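Local coordinates for protein aminotransferase, classes I and II (Silicibacter pomeroyi DSS-3, PDB 3H14) that probably catalyses amino-group transfer from L-aspartate to 2-oxoglutarate, using pyridoxal 5'-phosphate as its cofactor, at residues G102-A107 with Y223-F228; P152-F157 with M183-E188; G164-S169 with S196-E201. All blocks are in the same frame, centred on the assembly; numbering follows the deposited sequence. Where two conformers were deposited one is given.

Contact 1 of 3, residues G102-A107 with Y223-F228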
ATOM      1  N   GLY A 102       5.075  -5.089  10.558  1.00 23.29           N
ATOM      2  CA  GLY A 102       5.064  -5.042  12.018  1.00 22.26           C
ATOM      3  C   GLY A 102       3.765  -4.480  12.552  1.00 20.66           C
ATOM      4  O   GLY A 102       3.252  -4.935  13.562  1.00 20.04           O
ATOM      5  N   GLY A 103       3.243  -3.462  11.891  1.00 18.82           N
ATOM      6  CA  GLY A 103       1.977  -2.876  12.295  1.00 19.56           C
ATOM      7  C   GLY A 103       0.854  -3.870  12.113  1.00 18.81           C
ATOM      8  O   GLY A 103      -0.014  -4.021  12.983  1.00 17.19           O
ATOM      9  N   PHE A 104       0.838  -4.529  10.958  1.00 18.07           N
ATOM     10  CA  PHE A 104      -0.178  -5.575  10.723  1.00 19.25           C
ATOM     11  C   PHE A 104      -0.081  -6.720  11.750  1.00 18.95           C
ATOM     12  O   PHE A 104      -1.101  -7.181  12.278  1.00 18.33           O
ATOM     13  CB  PHE A 104      -0.113  -6.120   9.296  1.00 18.86           C
ATOM     14  CG  PHE A 104      -0.469  -5.113   8.254  1.00 20.89           C
ATOM     15  CD1 PHE A 104      -1.640  -4.353   8.366  1.00 19.82           C
ATOM     16  CD2 PHE A 104       0.368  -4.896   7.162  1.00 21.73           C
ATOM     17  CE1 PHE A 104      -1.950  -3.401   7.407  1.00 23.28           C
ATOM     18  CE2 PHE A 104       0.046  -3.919   6.187  1.00 22.31           C
ATOM     19  CZ  PHE A 104      -1.102  -3.186   6.318  1.00 21.13           C
ATOM     20  N   LEU A 105       1.128  -7.174  12.028  1.00 19.34           N
ATOM     21  CA  LEU A 105       1.332  -8.202  13.033  1.00 20.45           C
ATOM     22  C   LEU A 105       0.776  -7.790  14.384  1.00 19.57           C
ATOM     23  O   LEU A 105       0.142  -8.584  15.083  1.00 20.52           O
ATOM     24  CB  LEU A 105       2.826  -8.531  13.160  1.00 20.70           C
ATOM     25  CG  LEU A 105       3.216  -9.535  14.241  1.00 21.25           C
ATOM     26  CD1 LEU A 105       2.526 -10.860  13.956  1.00 22.70           C
ATOM     27  CD2 LEU A 105       4.727  -9.723  14.318  1.00 22.31           C
ATOM     28  N   LEU A 106       0.981  -6.536  14.751  1.00 19.80           N
ATOM     29  CA  LEU A 106       0.627  -6.089  16.076  1.00 18.52           C
ATOM     30  C   LEU A 106      -0.867  -5.885  16.134  1.00 18.36           C
ATOM     31  O   LEU A 106      -1.502  -6.334  17.082  1.00 18.61           O
ATOM     32  CB  LEU A 106       1.363  -4.801  16.423  1.00 18.94           C
ATOM     33  CG  LEU A 106       2.858  -4.936  16.713  1.00 18.81           C
ATOM     34  CD1 LEU A 106       3.425  -3.507  16.892  1.00 18.76           C
ATOM     35  CD2 LEU A 106       3.054  -5.846  17.968  1.00 22.15           C
ATOM     36  N   ALA A 107      -1.426  -5.266  15.084  1.00 18.04           N
ATOM     37  CA  ALA A 107      -2.859  -5.104  14.996  1.00 17.16           C
ATOM     38  C   ALA A 107      -3.551  -6.450  15.072  1.00 17.52           C
ATOM     39  O   ALA A 107      -4.482  -6.630  15.857  1.00 17.05           O
ATOM     40  CB  ALA A 107      -3.241  -4.373  13.766  1.00 17.46           C
ATOM     41  N   TYR A 223      -7.677   1.031  14.653  1.00 22.54           N
ATOM     42  CA  TYR A 223      -6.218   0.977  14.537  1.00 21.05           C
ATOM     43  C   TYR A 223      -5.878   1.640  13.207  1.00 21.15           C
ATOM     44  O   TYR A 223      -6.476   1.312  12.193  1.00 21.10           O
ATOM     45  CB  TYR A 223      -5.725  -0.458  14.533  1.00 19.90           C
ATOM     46  CG  TYR A 223      -5.521  -1.072  15.894  1.00 20.16           C
ATOM     47  CD1 TYR A 223      -6.410  -0.801  16.955  1.00 21.97           C
ATOM     48  CD2 TYR A 223      -4.474  -1.930  16.129  1.00 20.99           C
ATOM     49  CE1 TYR A 223      -6.248  -1.385  18.207  1.00 21.14           C
ATOM     50  CE2 TYR A 223      -4.292  -2.501  17.374  1.00 20.83           C
ATOM     51  CZ  TYR A 223      -5.203  -2.213  18.416  1.00 20.82           C
ATOM     52  OH  TYR A 223      -5.038  -2.767  19.663  1.00 20.47           O
ATOM     53  N   VAL A 224      -4.955   2.588  13.216  1.00 20.07           N
ATOM     54  CA  VAL A 224      -4.428   3.183  11.962  1.00 19.73           C
ATOM     55  C   VAL A 224      -2.999   2.634  11.761  1.00 20.45           C
ATOM     56  O   VAL A 224      -2.180   2.602  12.731  1.00 20.80           O
ATOM     57  CB  VAL A 224      -4.424   4.722  12.028  1.00 19.74           C
ATOM     58  CG1 VAL A 224      -3.639   5.349  10.857  1.00 18.83           C
ATOM     59  CG2 VAL A 224      -5.818   5.277  12.042  1.00 20.93           C
ATOM     60  N   ILE A 225      -2.717   2.188  10.536  1.00 18.60           N
ATOM     61  CA  ILE A 225      -1.414   1.586  10.186  1.00 18.93           C
ATOM     62  C   ILE A 225      -0.748   2.501   9.153  1.00 18.19           C
ATOM     63  O   ILE A 225      -1.381   2.915   8.199  1.00 16.05           O
ATOM     64  CB  ILE A 225      -1.553   0.129   9.617  1.00 17.74           C
ATOM     65  CG1 ILE A 225      -2.423  -0.769  10.527  1.00 21.11           C
ATOM     66  CG2 ILE A 225      -0.146  -0.489   9.291  1.00 17.12           C
ATOM     67  CD1 ILE A 225      -2.007  -0.835  11.991  1.00 20.50           C
ATOM     68  N   ASN A 226       0.518   2.848   9.393  1.00 17.97           N
ATOM     69  CA  ASN A 226       1.271   3.663   8.467  1.00 17.62           C
ATOM     70  C   ASN A 226       2.738   3.224   8.411  1.00 16.69           C
ATOM     71  O   ASN A 226       3.175   2.293   9.082  1.00 16.13           O
ATOM     72  CB  ASN A 226       1.148   5.134   8.802  1.00 19.11           C
ATOM     73  CG  ASN A 226       0.982   6.024   7.558  1.00 20.43           C
ATOM     74  OD1 ASN A 226       1.763   5.949   6.589  1.00 21.74           O
ATOM     75  ND2 ASN A 226      -0.012   6.928   7.619  1.00 19.96           N
ATOM     76  N   SER A 227       3.481   3.900   7.556  1.00 18.17           N
ATOM     77  CA  SER A 227       4.833   3.493   7.212  1.00 18.89           C
ATOM     78  C   SER A 227       5.589   4.706   6.688  1.00 18.74           C
ATOM     79  O   SER A 227       4.976   5.670   6.176  1.00 17.46           O
ATOM     80  CB  SER A 227       4.782   2.428   6.121  1.00 19.35           C
ATOM     81  OG  SER A 227       6.094   1.936   5.785  1.00 20.36           O
ATOM     82  N   PHE A 228       6.917   4.636   6.794  1.00 18.35           N
ATOM     83  CA  PHE A 228       7.800   5.619   6.159  1.00 17.76           C
ATOM     84  C   PHE A 228       8.255   5.181   4.770  1.00 18.45           C
ATOM     85  O   PHE A 228       9.081   5.857   4.161  1.00 16.80           O
ATOM     86  CB  PHE A 228       9.006   5.889   7.063  1.00 19.07           C
ATOM     87  CG  PHE A 228       8.635   6.602   8.316  1.00 17.47           C
ATOM     88  CD1 PHE A 228       8.496   7.979   8.301  1.00 19.38           C
ATOM     89  CD2 PHE A 228       8.369   5.916   9.489  1.00 19.45           C
ATOM     90  CE1 PHE A 228       8.147   8.663   9.418  1.00 20.69           C
ATOM     91  CE2 PHE A 228       8.008   6.602  10.650  1.00 20.09           C
ATOM     92  CZ  PHE A 228       7.875   7.974  10.608  1.00 19.42           C
TER
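F104, A107 and G103 of helix 100-111 pack against I225 and Y223 of strand 223-227, a buried helix-on-sheet contact in the large α/β domain of a class I aminotransferase. The strand is part of a seven-stranded mixed sheet, and the two segments run nearly antiparallel at 162°, their axes 8.5 Å apart. No hydrogen bond links them, and the fit rests mainly on apolar packing. I225 supplies both its branches. CG2, anti to the backbone N, makes a CH-π contact over one face of the F104 ring, 4.2 Å from the centroid and shifted toward the rim at CE1. On the other branch I225 CD1 meets the backbone of G103 at its O (3.9 Å) and the methyl of A107. Glycine suits position 103, because a side chain there would begin 3.1 Å from I225 CG2. A107 is small enough to let Y223 lie close against the helix, and M242 of neighbouring strand 240-243 also touches Y223 and I225. Y223 OH hydrogen-bonds Q248, while its ring packs on the helix, A107 CB approaching Y223 CD2 obliquely at 3.6 Å.

Contact 2 of 3, residues P152-F157 with M183-E188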
ATOM      1  N   PRO A 152     -14.614  -1.383  -0.489  1.00 20.86           N
ATOM      2  CA  PRO A 152     -15.799  -1.988   0.119  1.00 21.41           C
ATOM      3  C   PRO A 152     -16.854  -0.961   0.534  1.00 21.16           C
ATOM      4  O   PRO A 152     -16.535   0.186   0.831  1.00 21.09           O
ATOM      5  CB  PRO A 152     -15.252  -2.740   1.337  1.00 21.09           C
ATOM      6  CG  PRO A 152     -13.972  -2.111   1.637  1.00 23.64           C
ATOM      7  CD  PRO A 152     -13.410  -1.544   0.335  1.00 20.95           C
ATOM      8  N   VAL A 153     -18.101  -1.405   0.477  1.00 21.39           N
ATOM      9  CA  VAL A 153     -19.228  -0.670   1.001  1.00 21.66           C
ATOM     10  C   VAL A 153     -19.917  -1.531   2.069  1.00 21.43           C
ATOM     11  O   VAL A 153     -19.746  -2.744   2.112  1.00 19.99           O
ATOM     12  CB  VAL A 153     -20.228  -0.277  -0.102  1.00 21.93           C
ATOM     13  CG1 VAL A 153     -19.563   0.686  -1.127  1.00 21.44           C
ATOM     14  CG2 VAL A 153     -20.785  -1.495  -0.771  1.00 22.36           C
ATOM     15  N   PRO A 154     -20.682  -0.895   2.963  1.00 21.98           N
ATOM     16  CA  PRO A 154     -21.341  -1.679   4.001  1.00 22.78           C
ATOM     17  C   PRO A 154     -22.076  -2.913   3.514  1.00 22.35           C
ATOM     18  O   PRO A 154     -21.949  -3.975   4.139  1.00 23.09           O
ATOM     19  CB  PRO A 154     -22.265  -0.654   4.680  1.00 22.38           C
ATOM     20  CG  PRO A 154     -21.535   0.602   4.546  1.00 23.89           C
ATOM     21  CD  PRO A 154     -20.892   0.537   3.162  1.00 23.21           C
ATOM     22  N   ALA A 155     -22.759  -2.815   2.375  1.00 22.38           N
ATOM     23  CA  ALA A 155     -23.491  -3.944   1.804  1.00 22.08           C
ATOM     24  C   ALA A 155     -22.627  -5.161   1.477  1.00 22.20           C
ATOM     25  O   ALA A 155     -23.113  -6.288   1.457  1.00 22.76           O
ATOM     26  CB  ALA A 155     -24.329  -3.476   0.523  1.00 22.67           C
ATOM     27  N   ASP A 156     -21.341  -4.926   1.199  1.00 21.97           N
ATOM     28  CA  ASP A 156     -20.408  -5.980   0.911  1.00 22.27           C
ATOM     29  C   ASP A 156     -20.148  -6.922   2.089  1.00 22.04           C
ATOM     30  O   ASP A 156     -19.724  -8.056   1.885  1.00 23.12           O
ATOM     31  CB  ASP A 156     -19.074  -5.388   0.454  1.00 22.01           C
ATOM     32  CG  ASP A 156     -19.126  -4.799  -0.960  1.00 24.87           C
ATOM     33  OD1 ASP A 156     -19.861  -5.345  -1.837  1.00 24.19           O
ATOM     34  OD2 ASP A 156     -18.404  -3.820  -1.190  1.00 22.84           O
ATOM     35  N   PHE A 157     -20.383  -6.460   3.316  1.00 21.97           N
ATOM     36  CA  PHE A 157     -20.174  -7.325   4.482  1.00 21.95           C
ATOM     37  C   PHE A 157     -21.371  -7.392   5.449  1.00 21.79           C
ATOM     38  O   PHE A 157     -21.296  -8.040   6.468  1.00 21.26           O
ATOM     39  CB  PHE A 157     -18.865  -6.972   5.202  1.00 21.66           C
ATOM     40  CG  PHE A 157     -18.783  -5.556   5.675  1.00 22.14           C
ATOM     41  CD1 PHE A 157     -19.244  -5.207   6.934  1.00 20.35           C
ATOM     42  CD2 PHE A 157     -18.232  -4.564   4.874  1.00 20.75           C
ATOM     43  CE1 PHE A 157     -19.173  -3.932   7.369  1.00 20.77           C
ATOM     44  CE2 PHE A 157     -18.152  -3.274   5.315  1.00 21.70           C
ATOM     45  CZ  PHE A 157     -18.629  -2.954   6.571  1.00 22.30           C
HETATM   46  N   MSE A 183     -15.816   6.793   4.395  1.00 27.96           N
HETATM   47  CA  MSE A 183     -15.091   6.308   5.552  1.00 27.78           C
HETATM   48  C   MSE A 183     -16.030   6.237   6.744  1.00 27.07           C
HETATM   49  O   MSE A 183     -16.049   5.247   7.442  1.00 25.50           O
HETATM   50  CB  MSE A 183     -13.943   7.261   5.853  1.00 28.62           C
HETATM   51  CG  MSE A 183     -13.074   6.877   7.030  1.00 31.95           C
HETATM   52 SE   MSE A 183     -11.973   5.278   6.768  1.00 44.59          SE
HETATM   53  CE  MSE A 183     -11.203   5.879   5.103  1.00 23.06           C
ATOM     54  N   GLY A 184     -16.817   7.292   6.966  1.00 26.84           N
ATOM     55  CA  GLY A 184     -17.832   7.282   8.020  1.00 26.86           C
ATOM     56  C   GLY A 184     -18.794   6.107   7.934  1.00 26.65           C
ATOM     57  O   GLY A 184     -19.068   5.444   8.935  1.00 27.44           O
ATOM     58  N   ALA A 185     -19.301   5.847   6.729  1.00 27.15           N
ATOM     59  CA  ALA A 185     -20.277   4.800   6.517  1.00 26.67           C
ATOM     60  C   ALA A 185     -19.670   3.457   6.838  1.00 25.76           C
ATOM     61  O   ALA A 185     -20.289   2.628   7.501  1.00 25.25           O
ATOM     62  CB  ALA A 185     -20.780   4.818   5.090  1.00 26.68           C
ATOM     63  N   LEU A 186     -18.440   3.247   6.369  1.00 25.33           N
ATOM     64  CA  LEU A 186     -17.729   2.004   6.648  1.00 24.36           C
ATOM     65  C   LEU A 186     -17.501   1.806   8.135  1.00 24.62           C
ATOM     66  O   LEU A 186     -17.730   0.721   8.649  1.00 23.89           O
ATOM     67  CB  LEU A 186     -16.383   1.950   5.892  1.00 24.76           C
ATOM     68  CG  LEU A 186     -16.461   1.595   4.421  1.00 23.61           C
ATOM     69  CD1 LEU A 186     -15.136   1.903   3.689  1.00 22.72           C
ATOM     70  CD2 LEU A 186     -16.840   0.128   4.294  1.00 21.70           C
ATOM     71  N   ILE A 187     -17.013   2.842   8.820  1.00 24.44           N
ATOM     72  CA  ILE A 187     -16.753   2.756  10.254  1.00 24.64           C
ATOM     73  C   ILE A 187     -18.050   2.497  11.044  1.00 24.87           C
ATOM     74  O   ILE A 187     -18.077   1.631  11.930  1.00 25.72           O
ATOM     75  CB  ILE A 187     -16.053   4.038  10.803  1.00 24.53           C
ATOM     76  CG1 ILE A 187     -14.601   4.086  10.321  1.00 25.58           C
ATOM     77  CG2 ILE A 187     -16.086   4.079  12.365  1.00 25.41           C
ATOM     78  CD1 ILE A 187     -13.892   5.419  10.594  1.00 23.83           C
ATOM     79  N   GLU A 188     -19.109   3.237  10.718  1.00 25.83           N
ATOM     80  CA  GLU A 188     -20.403   3.045  11.397  1.00 25.86           C
ATOM     81  C   GLU A 188     -20.879   1.592  11.219  1.00 26.18           C
ATOM     82  O   GLU A 188     -21.256   0.939  12.178  1.00 26.50           O
ATOM     83  CB  GLU A 188     -21.435   4.058  10.897  1.00 26.69           C
TER
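L186 reaches from helix 180-192 into the turn 152-157, and one of its methyls makes most of the contact. L186 CD2 rests on the carbonyl of P152, 3.5 Å from P152 O, and beside the F157 ring, where it meets F157 CE2 in the ring plane at 3.8 Å. CD1 also lies against P152 O, so the fork of the leucine straddles that carbonyl. A branched aliphatic chain suits the place: it offers two methyls to the turn and needs no polar partner. Beside this, P154 CG touches A185 O at 3.8 Å, and the small A185 lets the proline ring come close to the helix backbone.

What sets these groups lies within the turn. A chi1 of 58° puts F157 CG between the backbone N and the carbonyl carbon, and the ring lies with P154 O 3.8 Å above its centre. D156 closes the turn by taking the N-H of V153 on OD2 (V153 N to D156 OD2 3.0 Å), an almost straight bond at 165°, while F157 O is held by Q193. On the sheet side L186 also touches V167 and F197, and F157 touches L165. A short helical turn thus lies against the connecting helix of a parallel β-α-β crossover, part of the α/β sheet domain of class I aminotransferases.

Contact 3 of 3, residues G164-S169 with S196-E201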
ATOM      1  N   GLY A 164     -13.171  -8.506  12.093  1.00 19.95           N
ATOM      2  CA  GLY A 164     -12.535  -7.285  11.700  1.00 19.23           C
ATOM      3  C   GLY A 164     -12.748  -6.936  10.243  1.00 19.07           C
ATOM      4  O   GLY A 164     -13.137  -7.805   9.414  1.00 17.71           O
ATOM      5  N   LEU A 165     -12.493  -5.669   9.957  1.00 19.76           N
ATOM      6  CA  LEU A 165     -12.511  -5.117   8.606  1.00 21.24           C
ATOM      7  C   LEU A 165     -11.304  -4.216   8.367  1.00 22.48           C
ATOM      8  O   LEU A 165     -11.012  -3.322   9.169  1.00 21.77           O
ATOM      9  CB  LEU A 165     -13.767  -4.308   8.367  1.00 21.07           C
ATOM     10  CG  LEU A 165     -13.922  -3.695   6.960  1.00 20.29           C
ATOM     11  CD1 LEU A 165     -14.224  -4.784   5.921  1.00 22.21           C
ATOM     12  CD2 LEU A 165     -15.037  -2.606   6.977  1.00 22.73           C
HETATM   13  N   MSE A 166     -10.641  -4.413   7.235  1.00 22.80           N
HETATM   14  CA  MSE A 166      -9.509  -3.568   6.866  0.50 25.39           C
HETATM   15  C   MSE A 166      -9.758  -2.831   5.572  1.00 22.45           C
HETATM   16  O   MSE A 166     -10.244  -3.418   4.616  1.00 20.76           O
HETATM   17  CB  MSE A 166      -8.265  -4.409   6.702  0.50 25.43           C
HETATM   18  CG  MSE A 166      -7.043  -3.564   6.396  0.50 30.05           C
HETATM   19 SE   MSE A 166      -5.465  -4.117   7.346  0.50 41.11          SE
HETATM   20  CE  MSE A 166      -5.090  -2.212   7.318  0.50 34.42           C
ATOM     21  N   VAL A 167      -9.475  -1.534   5.570  1.00 20.83           N
ATOM     22  CA  VAL A 167      -9.658  -0.682   4.394  1.00 20.94           C
ATOM     23  C   VAL A 167      -8.355   0.053   4.101  1.00 21.12           C
ATOM     24  O   VAL A 167      -7.569   0.326   5.020  1.00 21.25           O
ATOM     25  CB  VAL A 167     -10.797   0.377   4.572  1.00 20.87           C
ATOM     26  CG1 VAL A 167     -12.112  -0.325   4.845  1.00 22.77           C
ATOM     27  CG2 VAL A 167     -10.449   1.366   5.685  1.00 21.88           C
ATOM     28  N   ALA A 168      -8.121   0.371   2.827  1.00 20.53           N
ATOM     29  CA  ALA A 168      -6.917   1.135   2.437  1.00 20.04           C
ATOM     30  C   ALA A 168      -7.312   2.298   1.564  1.00 19.72           C
ATOM     31  O   ALA A 168      -8.081   2.130   0.609  1.00 19.46           O
ATOM     32  CB  ALA A 168      -5.895   0.226   1.711  1.00 21.00           C
ATOM     33  N   SER A 169      -6.780   3.477   1.872  1.00 19.07           N
ATOM     34  CA  SER A 169      -7.017   4.684   1.079  1.00 19.25           C
ATOM     35  C   SER A 169      -5.839   5.639   1.268  1.00 19.08           C
ATOM     36  O   SER A 169      -5.545   6.012   2.402  1.00 19.10           O
ATOM     37  CB  SER A 169      -8.319   5.386   1.512  1.00 19.71           C
ATOM     38  OG  SER A 169      -8.490   6.654   0.877  1.00 20.23           O
ATOM     39  N   SER A 196     -13.852  -5.134  14.240  1.00 21.73           N
ATOM     40  CA  SER A 196     -12.823  -4.159  14.593  1.00 21.26           C
ATOM     41  C   SER A 196     -12.234  -3.570  13.318  1.00 19.95           C
ATOM     42  O   SER A 196     -11.864  -4.311  12.430  1.00 21.48           O
ATOM     43  CB  SER A 196     -11.707  -4.820  15.403  1.00 21.15           C
ATOM     44  OG  SER A 196     -12.238  -5.421  16.561  1.00 21.34           O
ATOM     45  N   PHE A 197     -12.135  -2.247  13.279  1.00 19.99           N
ATOM     46  CA  PHE A 197     -11.780  -1.469  12.114  1.00 19.55           C
ATOM     47  C   PHE A 197     -10.310  -1.118  12.067  1.00 19.67           C
ATOM     48  O   PHE A 197      -9.755  -0.451  12.969  1.00 19.29           O
ATOM     49  CB  PHE A 197     -12.617  -0.199  12.067  1.00 20.14           C
ATOM     50  CG  PHE A 197     -12.570   0.536  10.741  1.00 21.36           C
ATOM     51  CD1 PHE A 197     -13.367   0.108   9.662  1.00 23.84           C
ATOM     52  CD2 PHE A 197     -11.753   1.642  10.565  1.00 21.18           C
ATOM     53  CE1 PHE A 197     -13.345   0.770   8.436  1.00 22.93           C
ATOM     54  CE2 PHE A 197     -11.708   2.314   9.335  1.00 21.84           C
ATOM     55  CZ  PHE A 197     -12.522   1.878   8.257  1.00 21.08           C
ATOM     56  N   ILE A 198      -9.680  -1.506  10.958  1.00 19.86           N
ATOM     57  CA  ILE A 198      -8.268  -1.189  10.720  1.00 18.52           C
ATOM     58  C   ILE A 198      -8.139  -0.388   9.439  1.00 19.45           C
ATOM     59  O   ILE A 198      -8.575  -0.853   8.390  1.00 19.23           O
ATOM     60  CB  ILE A 198      -7.440  -2.440  10.585  1.00 19.28           C
ATOM     61  CG1 ILE A 198      -7.586  -3.327  11.818  1.00 18.72           C
ATOM     62  CG2 ILE A 198      -5.960  -2.078  10.310  1.00 17.94           C
ATOM     63  CD1 ILE A 198      -6.952  -4.583  11.676  1.00 17.82           C
ATOM     64  N   SER A 199      -7.547   0.811   9.551  1.00 18.76           N
ATOM     65  CA  SER A 199      -7.366   1.745   8.448  1.00 18.58           C
ATOM     66  C   SER A 199      -5.898   1.764   8.029  1.00 19.10           C
ATOM     67  O   SER A 199      -5.014   2.139   8.808  1.00 18.24           O
ATOM     68  CB  SER A 199      -7.816   3.140   8.859  1.00 18.03           C
ATOM     69  OG  SER A 199      -7.753   4.088   7.809  1.00 19.14           O
ATOM     70  N   ASP A 200      -5.658   1.331   6.787  1.00 19.50           N
ATOM     71  CA  ASP A 200      -4.322   1.306   6.188  1.00 19.60           C
ATOM     72  C   ASP A 200      -4.152   2.655   5.479  1.00 19.63           C
ATOM     73  O   ASP A 200      -4.835   2.968   4.499  1.00 20.73           O
ATOM     74  CB  ASP A 200      -4.191   0.095   5.240  1.00 19.98           C
ATOM     75  CG  ASP A 200      -2.845   0.043   4.498  1.00 20.77           C
ATOM     76  OD1 ASP A 200      -2.147   1.077   4.449  1.00 23.10           O
ATOM     77  OD2 ASP A 200      -2.507  -1.023   3.933  1.00 22.52           O
ATOM     78  N   GLU A 201      -3.268   3.479   6.020  1.00 19.66           N
ATOM     79  CA  GLU A 201      -3.076   4.858   5.588  1.00 19.10           C
ATOM     80  C   GLU A 201      -1.632   5.021   5.072  1.00 18.77           C
ATOM     81  O   GLU A 201      -1.097   6.127   4.991  1.00 18.39           O
ATOM     82  CB  GLU A 201      -3.439   5.812   6.731  1.00 19.63           C
ATOM     83  CG  GLU A 201      -4.893   5.555   7.186  1.00 19.57           C
ATOM     84  CD  GLU A 201      -5.526   6.562   8.138  1.00 21.13           C
ATOM     85  OE1 GLU A 201      -4.852   7.510   8.643  1.00 21.49           O
ATOM     86  OE2 GLU A 201      -6.746   6.358   8.397  1.00 22.08           O
TER
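F197 of strand 196-200 leans across strand 164-168, its parallel neighbour in the sheet. With CG anti to the backbone N (chi1 -167°), CB and CG carry the ring out from the strand on the face it shares with L165 and V167. CD1 passes L165 CD2 and L165 O; the leucine and the ring lie side by side, and L165 CD2 comes in at the ring edge, 4.0 Å from F197 CE1. CE1 then reaches both methyls of V167. At the tip F197 CZ meets V167 CG2 closely, at 3.3 Å. The valine crosses the phenylalanine at about a right angle, and F197 CE2 touches the same methyl more loosely. M183, I187 and A190 of helix 180-192 cover the ring as well. An alanine here would probably open a gap between the sheet and that helix, leaving L165 CD2 and the V167 methyls without their neighbour.

The backbones pair in regular parallel fashion. L165 N donates to S196 O, and I198 N to L165 O; V167 N then bonds I198 O at 3.0 Å, and D200 N bonds V167 O at 2.8 Å. The last bond, S169 N to D200 O, is weak. Glycine fits at 164, since a side chain would start 3.2 Å from S196 O. Toward the C-terminal end of strand 196-200 polar groups find partners: D200 OD2 bonds Y128 OH, and the E201 carboxylate takes hydroxyl and N-H partners from S199, T214 and A215. The interface itself is carried by backbone bonds and, on the F197 face, by apolar side chains.

How the contacts relate
From the N terminus, helix 100-111 opens the largest loop, which contact 1 closes only when the chain reaches strand 223-227. Inside it, the turn 152-157 opens contact 2 and strand 164-168 opens contact 3; helix 180-192 then closes contact 2, and strand 196-200 closes contact 3. Contacts 2 and 3 therefore cross along the chain, and both nest within contact 1. In space strands 164-168, 196-200 and 223-227 stand side by side, so contact 3 shares its sheet with contact 1 through S199 backbone bonds to Y223 and I225. Helix 100-111 covers the face carrying M166 and D200, whereas helix 180-192 covers that of V167 and F197, giving an α/β/α sandwich.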